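Local coordinates for uncharacterized protein conserved in bacteria (Streptococcus suis, PDB 4FZ4), which probably binds host glycosaminoglycans through an all-helical domain of a streptococcal surface antigen that mediates attachment to host cells, at residues Glu8-Val13 / Tyr55-Lys60; Gly21-Val26 / Val82-Arg87; Ala40-Phe45 / Asn74-Gln79; Ala108-Asp113 / Arg132-Ala137. One frame throughout, in Å; residues are numbered along the deposited sequence.

Contact 1: Glu8-Val13 / Tyr55-Lys60; sequences EVQKVV and YASKMK. Unlike the reference sequence in segment 8-13: V12 (reference Leu).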
# COMPACT_ATOMS: atom_id res chain seq x y z
N GLU A 8 -5.26 -1.16 -22.06
CA GLU A 8 -5.93 -0.98 -20.78
C GLU A 8 -4.93 -1.43 -19.71
O GLU A 8 -4.87 -0.87 -18.62
CB GLU A 8 -7.18 -1.86 -20.75
CG GLU A 8 -8.12 -1.59 -19.60
CD GLU A 8 -9.25 -2.61 -19.54
OE1 GLU A 8 -10.27 -2.33 -18.87
OE2 GLU A 8 -9.10 -3.69 -20.15
N VAL A 9 -4.15 -2.44 -20.06
CA VAL A 9 -3.14 -3.00 -19.17
C VAL A 9 -1.88 -2.14 -19.09
O VAL A 9 -1.45 -1.77 -17.99
CB VAL A 9 -2.74 -4.42 -19.63
CG1 VAL A 9 -1.67 -4.98 -18.71
CG2 VAL A 9 -3.96 -5.31 -19.63
N GLN A 10 -1.28 -1.84 -20.24
CA GLN A 10 -0.07 -1.02 -20.27
C GLN A 10 -0.26 0.22 -19.41
O GLN A 10 0.67 0.68 -18.75
CB GLN A 10 0.26 -0.60 -21.71
CG GLN A 10 0.76 -1.71 -22.65
CD GLN A 10 2.11 -2.29 -22.22
OE1 GLN A 10 2.99 -1.57 -21.76
NE2 GLN A 10 2.27 -3.61 -22.40
N LYS A 11 -1.48 0.75 -19.40
CA LYS A 11 -1.79 1.93 -18.61
C LYS A 11 -1.73 1.59 -17.12
O LYS A 11 -1.06 2.28 -16.35
CB LYS A 11 -3.18 2.44 -18.99
CG LYS A 11 -3.50 3.83 -18.44
CD LYS A 11 -4.95 4.20 -18.68
CE LYS A 11 -5.89 3.40 -17.79
NZ LYS A 11 -5.77 1.92 -17.99
N VAL A 12 -2.44 0.53 -16.71
CA VAL A 12 -2.44 0.12 -15.31
C VAL A 12 -0.99 -0.04 -14.85
O VAL A 12 -0.65 0.33 -13.73
CB VAL A 12 -3.18 -1.22 -15.12
CG1 VAL A 12 -3.21 -1.59 -13.64
CG2 VAL A 12 -4.59 -1.10 -15.66
N VAL A 13 -0.15 -0.58 -15.73
CA VAL A 13 1.27 -0.75 -15.43
C VAL A 13 1.87 0.63 -15.17
O VAL A 13 2.51 0.86 -14.13
CB VAL A 13 2.03 -1.41 -16.60
CG1 VAL A 13 3.54 -1.15 -16.48
CG2 VAL A 13 1.79 -2.90 -16.60
N TYR A 55 5.78 -8.68 -17.08
CA TYR A 55 5.04 -9.66 -17.86
C TYR A 55 3.89 -9.00 -18.60
O TYR A 55 3.63 -9.32 -19.76
CB TYR A 55 4.48 -10.75 -16.95
CG TYR A 55 3.86 -11.92 -17.69
CD1 TYR A 55 4.57 -13.11 -17.87
CD2 TYR A 55 2.57 -11.83 -18.22
CE1 TYR A 55 4.02 -14.18 -18.57
CE2 TYR A 55 2.02 -12.90 -18.93
CZ TYR A 55 2.74 -14.07 -19.09
OH TYR A 55 2.19 -15.13 -19.79
N ALA A 56 3.18 -8.09 -17.93
CA ALA A 56 2.04 -7.41 -18.54
C ALA A 56 2.48 -6.58 -19.74
O ALA A 56 1.65 -6.06 -20.49
CB ALA A 56 1.34 -6.53 -17.51
N SER A 57 3.80 -6.43 -19.89
CA SER A 57 4.37 -5.68 -21.00
C SER A 57 4.62 -6.64 -22.16
O SER A 57 4.22 -6.37 -23.30
CB SER A 57 5.68 -5.01 -20.57
OG SER A 57 5.45 -4.09 -19.51
N LYS A 58 5.27 -7.76 -21.86
CA LYS A 58 5.56 -8.78 -22.87
C LYS A 58 4.38 -9.75 -22.94
O LYS A 58 4.51 -10.86 -23.45
CB LYS A 58 6.83 -9.57 -22.51
CG LYS A 58 6.66 -10.50 -21.32
CD LYS A 58 7.63 -11.68 -21.37
CE LYS A 58 7.39 -12.61 -20.19
NZ LYS A 58 8.20 -13.86 -20.23
N MET A 59 3.24 -9.33 -22.41
CA MET A 59 2.03 -10.15 -22.40
C MET A 59 1.12 -9.71 -23.54
O MET A 59 0.94 -8.51 -23.78
CB MET A 59 1.30 -10.00 -21.06
CG MET A 59 -0.01 -10.76 -20.95
SD MET A 59 -0.83 -10.56 -19.33
CE MET A 59 -1.74 -9.03 -19.62
N LYS A 60 0.55 -10.68 -24.25
CA LYS A 60 -0.35 -10.40 -25.36
C LYS A 60 -1.81 -10.72 -25.05
O LYS A 60 -2.12 -11.62 -24.26
CB LYS A 60 0.10 -11.18 -26.60
CG LYS A 60 0.56 -12.59 -26.30
CD LYS A 60 1.36 -13.16 -27.47
CE LYS A 60 2.59 -12.31 -27.76
NZ LYS A 60 3.49 -12.21 -26.57
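V9 lays its CG1 methyl against the side chain of A56, with V9 CG1 and A56 CB 3.6 Å apart. V13 CG2 comes to the same methyl from a neighbouring direction, 3.8 Å from A56 CB; the two valines, one turn apart, both face it from helix 3-23. V9 reaches it with the methyl that stands anti to its backbone N (chi1 179°), whereas V13 uses the branch beside the backbone N. The same V9 CG1 also meets the terminal methyl of M59, at 4.2 Å from M59 CE. These groups belong to the hydrophobic seam of a helical bundle, where helix 3-23 passes the end of helix 36-55 and the loop that follows it. Helix 66-95 completes the layer, with F66 touching V9 and M59, and L73 touching A56. Q10 lies at the border of this apolar patch. Its chain bends at chi2 (-65°) and its amide reaches over the loop backbone, where Q10 NE2 lies 3.3 Å from S57 CA. A56 O is 3.2 Å from Q10 NE2, but the angle is too poor for a hydrogen bond. S57 OG is hydrogen-bonded to M53 O.

Contact 2: Gly21-Val26 / Val82-Arg87; sequences GELDKV and VENYIR
E83, the first residue of 82-87 to meet the other segment, touches L23 with its aliphatic part: E83 CG lies 3.9 Å from L23 CD2. Its chain bends at chi2 (66°), and its carboxylate serves R87, one helical turn on, while OE1 bonds the hydroxyl of Y29. N84 contributes its backbone and CB to the same leucine, with N84 CA 3.9 Å from L23 CD2, and its amide oxygen, bonded to Q88, lies beside V26 CG2. R87 meets both L23 and V26. Near its root, R87 CB packs on V26 CG1 at 3.5 Å. The chain then runs extended to NE and crosses L23 at about a right angle, with L23 CD2 over the centre of one guanidinium face. At the edge of that plane, R87 NH1 donates to V26 O at 3.0 Å with an N-H...O angle of 158°, nearly along the C=O axis. Also in the plane, R87 NE and NH2 form a side-on salt bridge to E83 OE2, NE at 2.7 Å from above the carboxylate plane and NH2 at its anti lone pair. V26 closes a type I turn that starts at L23. R87 therefore ties this turn to helix 66-95 of the bundle. The arginine charge would help keep E83 ionised, and the bonds at the guanidinium edge, to V26 and E83, fix its rotation.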
# COMPACT_ATOMS: atom_id res chain seq x y z
N GLY A 21 6.63 5.50 -8.00
CA GLY A 21 7.46 6.69 -8.06
C GLY A 21 7.21 7.58 -6.85
O GLY A 21 8.14 8.09 -6.23
N GLU A 22 5.94 7.75 -6.51
CA GLU A 22 5.56 8.57 -5.36
C GLU A 22 5.88 7.88 -4.04
O GLU A 22 6.21 8.54 -3.05
CB GLU A 22 4.08 8.90 -5.47
CG GLU A 22 3.77 9.59 -6.78
CD GLU A 22 2.34 10.05 -6.90
OE1 GLU A 22 1.43 9.19 -7.00
OE2 GLU A 22 2.12 11.28 -6.87
N LEU A 23 5.79 6.56 -4.02
CA LEU A 23 6.10 5.80 -2.81
C LEU A 23 7.56 6.09 -2.49
O LEU A 23 7.95 6.23 -1.33
CB LEU A 23 5.93 4.30 -3.07
CG LEU A 23 5.70 3.27 -1.94
CD1 LEU A 23 6.76 2.21 -2.03
CD2 LEU A 23 5.67 3.92 -0.56
N ASP A 24 8.36 6.20 -3.54
CA ASP A 24 9.78 6.48 -3.40
C ASP A 24 10.10 7.79 -2.70
O ASP A 24 11.20 7.96 -2.18
CB ASP A 24 10.47 6.45 -4.76
CG ASP A 24 11.49 5.34 -4.87
OD1 ASP A 24 11.08 4.16 -4.88
OD2 ASP A 24 12.70 5.66 -4.93
N LYS A 25 9.15 8.72 -2.70
CA LYS A 25 9.37 10.00 -2.03
C LYS A 25 9.07 9.88 -0.54
O LYS A 25 9.56 10.66 0.27
CB LYS A 25 8.47 11.09 -2.64
CG LYS A 25 9.01 11.70 -3.92
CD LYS A 25 9.22 10.67 -5.01
CE LYS A 25 9.54 11.34 -6.33
NZ LYS A 25 8.48 12.31 -6.71
N VAL A 26 8.26 8.89 -0.19
CA VAL A 26 7.90 8.67 1.20
C VAL A 26 8.99 7.85 1.89
O VAL A 26 9.33 6.76 1.45
CB VAL A 26 6.52 7.96 1.29
CG1 VAL A 26 6.07 7.87 2.73
CG2 VAL A 26 5.49 8.71 0.44
N VAL A 82 -0.86 0.49 1.25
CA VAL A 82 -0.56 0.06 2.61
C VAL A 82 0.88 0.41 3.00
O VAL A 82 1.11 1.00 4.05
CB VAL A 82 -0.82 -1.47 2.78
CG1 VAL A 82 -0.35 -1.95 4.15
CG2 VAL A 82 -2.31 -1.73 2.64
N GLU A 83 1.84 0.06 2.15
CA GLU A 83 3.24 0.36 2.41
C GLU A 83 3.36 1.87 2.59
O GLU A 83 4.14 2.36 3.41
CB GLU A 83 4.09 -0.09 1.22
CG GLU A 83 5.48 0.48 1.18
CD GLU A 83 6.37 0.00 2.32
OE1 GLU A 83 5.88 -0.71 3.22
OE2 GLU A 83 7.58 0.34 2.31
N ASN A 84 2.58 2.62 1.82
CA ASN A 84 2.60 4.07 1.87
C ASN A 84 2.04 4.57 3.22
O ASN A 84 2.68 5.35 3.91
CB ASN A 84 1.77 4.63 0.71
CG ASN A 84 1.99 6.11 0.49
OD1 ASN A 84 2.05 6.88 1.44
ND2 ASN A 84 2.11 6.51 -0.77
N TYR A 85 0.83 4.12 3.56
CA TYR A 85 0.22 4.49 4.83
C TYR A 85 1.16 4.19 5.99
O TYR A 85 1.37 5.03 6.87
CB TYR A 85 -1.07 3.71 5.06
CG TYR A 85 -2.21 4.11 4.15
CD1 TYR A 85 -2.15 5.30 3.41
CD2 TYR A 85 -3.38 3.34 4.08
CE1 TYR A 85 -3.21 5.72 2.64
CE2 TYR A 85 -4.46 3.76 3.30
CZ TYR A 85 -4.36 4.96 2.59
OH TYR A 85 -5.44 5.42 1.86
N ILE A 86 1.74 2.99 5.99
CA ILE A 86 2.63 2.63 7.08
C ILE A 86 3.90 3.48 7.13
O ILE A 86 4.36 3.85 8.22
CB ILE A 86 2.96 1.12 7.04
CG1 ILE A 86 1.67 0.32 7.28
CG2 ILE A 86 3.95 0.76 8.16
CD1 ILE A 86 1.86 -1.18 7.24
N ARG A 87 4.47 3.81 5.97
CA ARG A 87 5.65 4.66 5.95
C ARG A 87 5.30 6.00 6.57
O ARG A 87 6.11 6.59 7.28
CB ARG A 87 6.17 4.89 4.53
CG ARG A 87 7.08 3.77 4.03
CD ARG A 87 7.75 4.12 2.71
NE ARG A 87 8.10 2.92 1.97
CZ ARG A 87 8.76 2.90 0.82
NH1 ARG A 87 9.17 4.04 0.27
NH2 ARG A 87 9.01 1.75 0.21

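Contact 3: Ala40-Phe45 / Asn74-Gln79; sequences ALWEEF and NDFKYQ. With NO3 (nitrate ion), chain D.
In the helical bundle, helices 36-55 and 66-95 cross in a roughly antiparallel sense, the axes of 40-45 and 74-79 being 10.9 Å apart at 149°, and a nitrate ion is bound beside F45, F76 and Q79. Q79, extended beyond CG, lays its amide on one face of the F45 ring, the planes 23° apart and Q79 CD offset toward the rim. Behind the amide, Q79 CG makes a CH-pi contact over the same ring, 3.9 Å from its centroid. The W42 six-membered ring and F76 touch at their rims with nearly parallel planes, without stacking, W42 CH2 lying 3.6 Å from F76 CE1. L16 and L20 of helix 3-23 pack on F76, and L23 on W42. The F76 rim also approaches the backbone, F76 CE1 lying 3.4 Å from F45 O. Q79 NE2 donates to nitrate O1 at 2.7 Å with an N-H...O angle of 157°. The nitrate is probably from the crystallisation liquor, so its site need not be a physiological one. The Q79 amide thus rests its flat surface on an aromatic ring while its N-H serves the ion.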
# COMPACT_ATOMS: atom_id res chain seq x y z
N ALA A 40 9.24 -7.11 5.24
CA ALA A 40 9.42 -8.33 4.46
C ALA A 40 8.20 -8.61 3.61
O ALA A 40 8.31 -9.19 2.52
CB ALA A 40 9.70 -9.52 5.38
N LEU A 41 7.03 -8.20 4.09
CA LEU A 41 5.80 -8.41 3.33
C LEU A 41 5.84 -7.53 2.09
O LEU A 41 5.63 -7.99 0.97
CB LEU A 41 4.59 -8.07 4.20
CG LEU A 41 3.25 -8.58 3.66
CD1 LEU A 41 3.34 -10.09 3.47
CD2 LEU A 41 2.13 -8.21 4.63
N TRP A 42 6.13 -6.25 2.29
CA TRP A 42 6.21 -5.32 1.17
C TRP A 42 7.27 -5.78 0.17
O TRP A 42 7.08 -5.71 -1.05
CB TRP A 42 6.56 -3.91 1.68
CG TRP A 42 6.91 -2.98 0.56
CD1 TRP A 42 8.07 -2.28 0.41
CD2 TRP A 42 6.11 -2.70 -0.60
NE1 TRP A 42 8.04 -1.58 -0.77
CE2 TRP A 42 6.85 -1.82 -1.41
CE3 TRP A 42 4.84 -3.10 -1.02
CZ2 TRP A 42 6.37 -1.33 -2.63
CZ3 TRP A 42 4.35 -2.62 -2.24
CH2 TRP A 42 5.12 -1.74 -3.03
N GLU A 43 8.40 -6.26 0.69
CA GLU A 43 9.51 -6.74 -0.14
C GLU A 43 9.01 -7.78 -1.13
O GLU A 43 9.42 -7.80 -2.29
CB GLU A 43 10.58 -7.38 0.74
CG GLU A 43 11.99 -6.90 0.48
CD GLU A 43 12.48 -5.96 1.55
OE1 GLU A 43 11.92 -4.85 1.67
OE2 GLU A 43 13.43 -6.33 2.29
N GLU A 44 8.12 -8.65 -0.65
CA GLU A 44 7.55 -9.72 -1.46
C GLU A 44 6.56 -9.19 -2.48
O GLU A 44 6.59 -9.59 -3.64
CB GLU A 44 6.86 -10.75 -0.56
CG GLU A 44 7.79 -11.39 0.43
CD GLU A 44 8.96 -12.09 -0.25
OE1 GLU A 44 8.73 -13.15 -0.88
OE2 GLU A 44 10.09 -11.58 -0.17
N PHE A 45 5.67 -8.30 -2.04
CA PHE A 45 4.69 -7.74 -2.96
C PHE A 45 5.45 -6.96 -4.05
O PHE A 45 5.04 -6.95 -5.22
CB PHE A 45 3.72 -6.79 -2.23
CG PHE A 45 2.82 -7.48 -1.22
CD1 PHE A 45 2.22 -8.70 -1.50
CD2 PHE A 45 2.54 -6.88 0.00
CE1 PHE A 45 1.34 -9.31 -0.59
CE2 PHE A 45 1.67 -7.49 0.93
CZ PHE A 45 1.08 -8.70 0.63
N ASN A 74 -3.94 -5.11 -9.95
CA ASN A 74 -4.90 -4.39 -9.11
C ASN A 74 -4.58 -4.54 -7.63
O ASN A 74 -4.62 -3.57 -6.88
CB ASN A 74 -6.32 -4.88 -9.37
CG ASN A 74 -6.81 -4.51 -10.75
OD1 ASN A 74 -6.68 -3.37 -11.19
ND2 ASN A 74 -7.41 -5.48 -11.44
N ASP A 75 -4.26 -5.75 -7.19
CA ASP A 75 -3.96 -5.95 -5.77
C ASP A 75 -2.69 -5.19 -5.41
O ASP A 75 -2.59 -4.61 -4.34
CB ASP A 75 -3.78 -7.45 -5.45
CG ASP A 75 -5.06 -8.27 -5.71
OD1 ASP A 75 -6.16 -7.68 -5.83
OD2 ASP A 75 -4.95 -9.51 -5.77
N PHE A 76 -1.72 -5.17 -6.33
CA PHE A 76 -0.46 -4.48 -6.09
C PHE A 76 -0.69 -3.02 -5.71
O PHE A 76 -0.08 -2.50 -4.77
CB PHE A 76 0.42 -4.57 -7.34
CG PHE A 76 1.83 -4.11 -7.13
CD1 PHE A 76 2.46 -4.29 -5.89
CD2 PHE A 76 2.54 -3.49 -8.15
CE1 PHE A 76 3.76 -3.84 -5.68
CE2 PHE A 76 3.84 -3.04 -7.95
CZ PHE A 76 4.45 -3.22 -6.71
N LYS A 77 -1.58 -2.37 -6.44
CA LYS A 77 -1.91 -0.98 -6.19
C LYS A 77 -2.31 -0.79 -4.72
O LYS A 77 -1.84 0.13 -4.06
CB LYS A 77 -3.04 -0.57 -7.13
CG LYS A 77 -3.72 0.73 -6.78
CD LYS A 77 -4.94 0.95 -7.66
CE LYS A 77 -5.72 2.17 -7.21
NZ LYS A 77 -6.98 2.34 -7.97
N TYR A 78 -3.17 -1.67 -4.21
CA TYR A 78 -3.60 -1.59 -2.82
C TYR A 78 -2.48 -1.94 -1.85
O TYR A 78 -2.45 -1.44 -0.72
CB TYR A 78 -4.83 -2.47 -2.61
CG TYR A 78 -6.03 -1.92 -3.34
CD1 TYR A 78 -6.66 -0.77 -2.89
CD2 TYR A 78 -6.46 -2.48 -4.54
CE1 TYR A 78 -7.69 -0.17 -3.62
CE2 TYR A 78 -7.49 -1.89 -5.29
CZ TYR A 78 -8.10 -0.74 -4.82
OH TYR A 78 -9.13 -0.15 -5.53
N GLN A 79 -1.54 -2.78 -2.29
CA GLN A 79 -0.41 -3.15 -1.45
C GLN A 79 0.52 -1.95 -1.37
O GLN A 79 1.17 -1.72 -0.35
CB GLN A 79 0.33 -4.36 -2.04
CG GLN A 79 -0.53 -5.60 -2.08
CD GLN A 79 -0.02 -6.67 -3.01
OE1 GLN A 79 -0.62 -7.74 -3.12
NE2 GLN A 79 1.08 -6.39 -3.71
N NO3 D . 1.58 -8.23 -6.31
O1 NO3 D . 2.59 -7.77 -5.42
O2 NO3 D . 1.67 -7.93 -7.70
O3 NO3 D . 0.49 -9.01 -5.82

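Contact 4: Ala108-Asp113 / Arg132-Ala137; sequences AHLKQD and REASEA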
# COMPACT_ATOMS: atom_id res chain seq x y z
N ALA A 108 -4.70 -0.84 15.86
CA ALA A 108 -6.01 -1.40 15.59
C ALA A 108 -6.36 -1.57 14.11
O ALA A 108 -7.01 -2.54 13.75
CB ALA A 108 -7.07 -0.53 16.26
N HIS A 109 -5.91 -0.65 13.26
CA HIS A 109 -6.30 -0.71 11.86
C HIS A 109 -5.26 -0.82 10.75
O HIS A 109 -5.61 -1.19 9.64
CB HIS A 109 -7.18 0.51 11.55
CG HIS A 109 -8.33 0.68 12.48
ND1 HIS A 109 -9.37 -0.22 12.56
CD2 HIS A 109 -8.63 1.68 13.35
CE1 HIS A 109 -10.26 0.21 13.44
NE2 HIS A 109 -9.84 1.36 13.93
N LEU A 110 -4.00 -0.50 11.03
CA LEU A 110 -3.01 -0.54 9.97
C LEU A 110 -1.86 -1.51 10.19
O LEU A 110 -1.41 -2.15 9.24
CB LEU A 110 -2.45 0.87 9.73
CG LEU A 110 -3.51 1.93 9.41
CD1 LEU A 110 -3.02 3.31 9.80
CD2 LEU A 110 -3.89 1.86 7.95
N LYS A 111 -1.39 -1.62 11.42
CA LYS A 111 -0.27 -2.51 11.71
C LYS A 111 -0.50 -3.89 11.12
O LYS A 111 -1.54 -4.50 11.34
CB LYS A 111 -0.04 -2.64 13.22
CG LYS A 111 1.14 -3.52 13.57
CD LYS A 111 1.42 -3.58 15.06
CE LYS A 111 2.61 -4.50 15.33
NZ LYS A 111 2.99 -4.55 16.77
N GLN A 112 0.49 -4.37 10.37
CA GLN A 112 0.45 -5.68 9.72
C GLN A 112 1.16 -6.71 10.59
O GLN A 112 2.29 -6.49 11.03
CB GLN A 112 1.13 -5.61 8.35
CG GLN A 112 0.54 -4.59 7.40
CD GLN A 112 -0.81 -5.00 6.86
OE1 GLN A 112 -0.94 -6.03 6.20
NE2 GLN A 112 -1.83 -4.19 7.15
N ASP A 113 0.50 -7.84 10.83
CA ASP A 113 1.05 -8.92 11.65
C ASP A 113 0.56 -10.27 11.14
O ASP A 113 -0.48 -10.35 10.48
CB ASP A 113 0.61 -8.76 13.11
CG ASP A 113 1.65 -8.03 13.96
OD1 ASP A 113 1.30 -7.61 15.09
OD2 ASP A 113 2.81 -7.88 13.51
N ARG A 132 -11.41 1.26 2.92
CA ARG A 132 -12.23 1.54 4.08
C ARG A 132 -11.47 1.57 5.39
O ARG A 132 -10.94 2.60 5.77
CB ARG A 132 -13.38 0.54 4.16
CG ARG A 132 -14.45 0.80 3.14
CD ARG A 132 -15.59 -0.19 3.25
NE ARG A 132 -16.74 0.22 2.46
CZ ARG A 132 -17.53 1.25 2.76
NH1 ARG A 132 -17.30 1.97 3.85
NH2 ARG A 132 -18.54 1.55 1.97
N GLU A 133 -11.40 0.43 6.07
CA GLU A 133 -10.73 0.40 7.36
C GLU A 133 -9.39 1.15 7.38
O GLU A 133 -9.20 2.05 8.19
CB GLU A 133 -10.53 -1.04 7.83
CG GLU A 133 -10.02 -1.10 9.26
CD GLU A 133 -9.78 -2.50 9.76
OE1 GLU A 133 -9.31 -2.63 10.92
OE2 GLU A 133 -10.05 -3.46 9.02
N ALA A 134 -8.46 0.78 6.51
CA ALA A 134 -7.16 1.43 6.48
C ALA A 134 -7.21 2.94 6.17
O ALA A 134 -6.59 3.74 6.88
CB ALA A 134 -6.26 0.73 5.48
N SER A 135 -7.95 3.34 5.13
CA SER A 135 -8.02 4.75 4.77
C SER A 135 -8.70 5.58 5.84
O SER A 135 -8.30 6.73 6.09
CB SER A 135 -8.73 4.94 3.43
OG SER A 135 -7.97 4.36 2.39
N GLU A 136 -9.71 5.01 6.47
CA GLU A 136 -10.43 5.69 7.54
C GLU A 136 -9.46 6.03 8.66
O GLU A 136 -9.35 7.18 9.08
CB GLU A 136 -11.54 4.79 8.11
CG GLU A 136 -12.52 4.24 7.08
CD GLU A 136 -13.63 5.21 6.74
OE1 GLU A 136 -13.36 6.42 6.70
OE2 GLU A 136 -14.77 4.74 6.51
N ALA A 137 -8.75 5.01 9.15
CA ALA A 137 -7.81 5.19 10.25
C ALA A 137 -6.70 6.17 9.89
O ALA A 137 -6.21 6.91 10.74
CB ALA A 137 -7.22 3.84 10.65
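H109 reaches E133 through ND1, which donates to E133 OE1 at 2.9 Å in an almost straight bond (171°). The acceptor lies in the imidazole plane and uses its anti lone pair, while the carboxylate is turned 81° from the ring. Two conformations bring the groups together: E133 is extended, with CG anti to the backbone N (chi1 -171°), and H109 holds CG beside its own backbone N. The methyl of A108 lies over the centre of one face of the imidazole. At the base of the side chain, H109 CB packs on A137 CB at 3.4 Å. L110 meets the helix with CD2, 3.6 Å from A134 CB and 3.5 Å from A134 O. In the all-helical bundle these contacts pack the C-terminal part of helix 100-110 on helix 123-152, and the small alanines let the two lie close, L110 CA and A134 CA being 5.8 Å apart. Q112, bent at chi2, donates from NE2 to L110 O at 3.0 Å, and its OE1 accepts from the backbone of I118. ND1 carries the proton in the bond to E133, and the nearby carboxylate would tend to raise the basicity of the imidazole, making a protonated ring more likely.

Contacts 2, 3 and 4 form a connected group near the middle of the bundle, whereas contact 1 lies about 20 Å from the chain's centre, touches none of them, and is on the opposite side of that centre from contact 4. Contacts 1 and 2 share helix 3-23, and contacts 2 and 3 share helix 66-95. W42 of contact 3 joins the latter pair, packing on L23, E83 and R87. Y85 and S135 make a probable hydrogen bond between contacts 2 and 4. Though distant from the centre, contact 1 is mostly buried and apolar; the more central contacts are partly buried and mix packing with an arginine network, an aromatic-amide stack and a histidine-carboxylate bond.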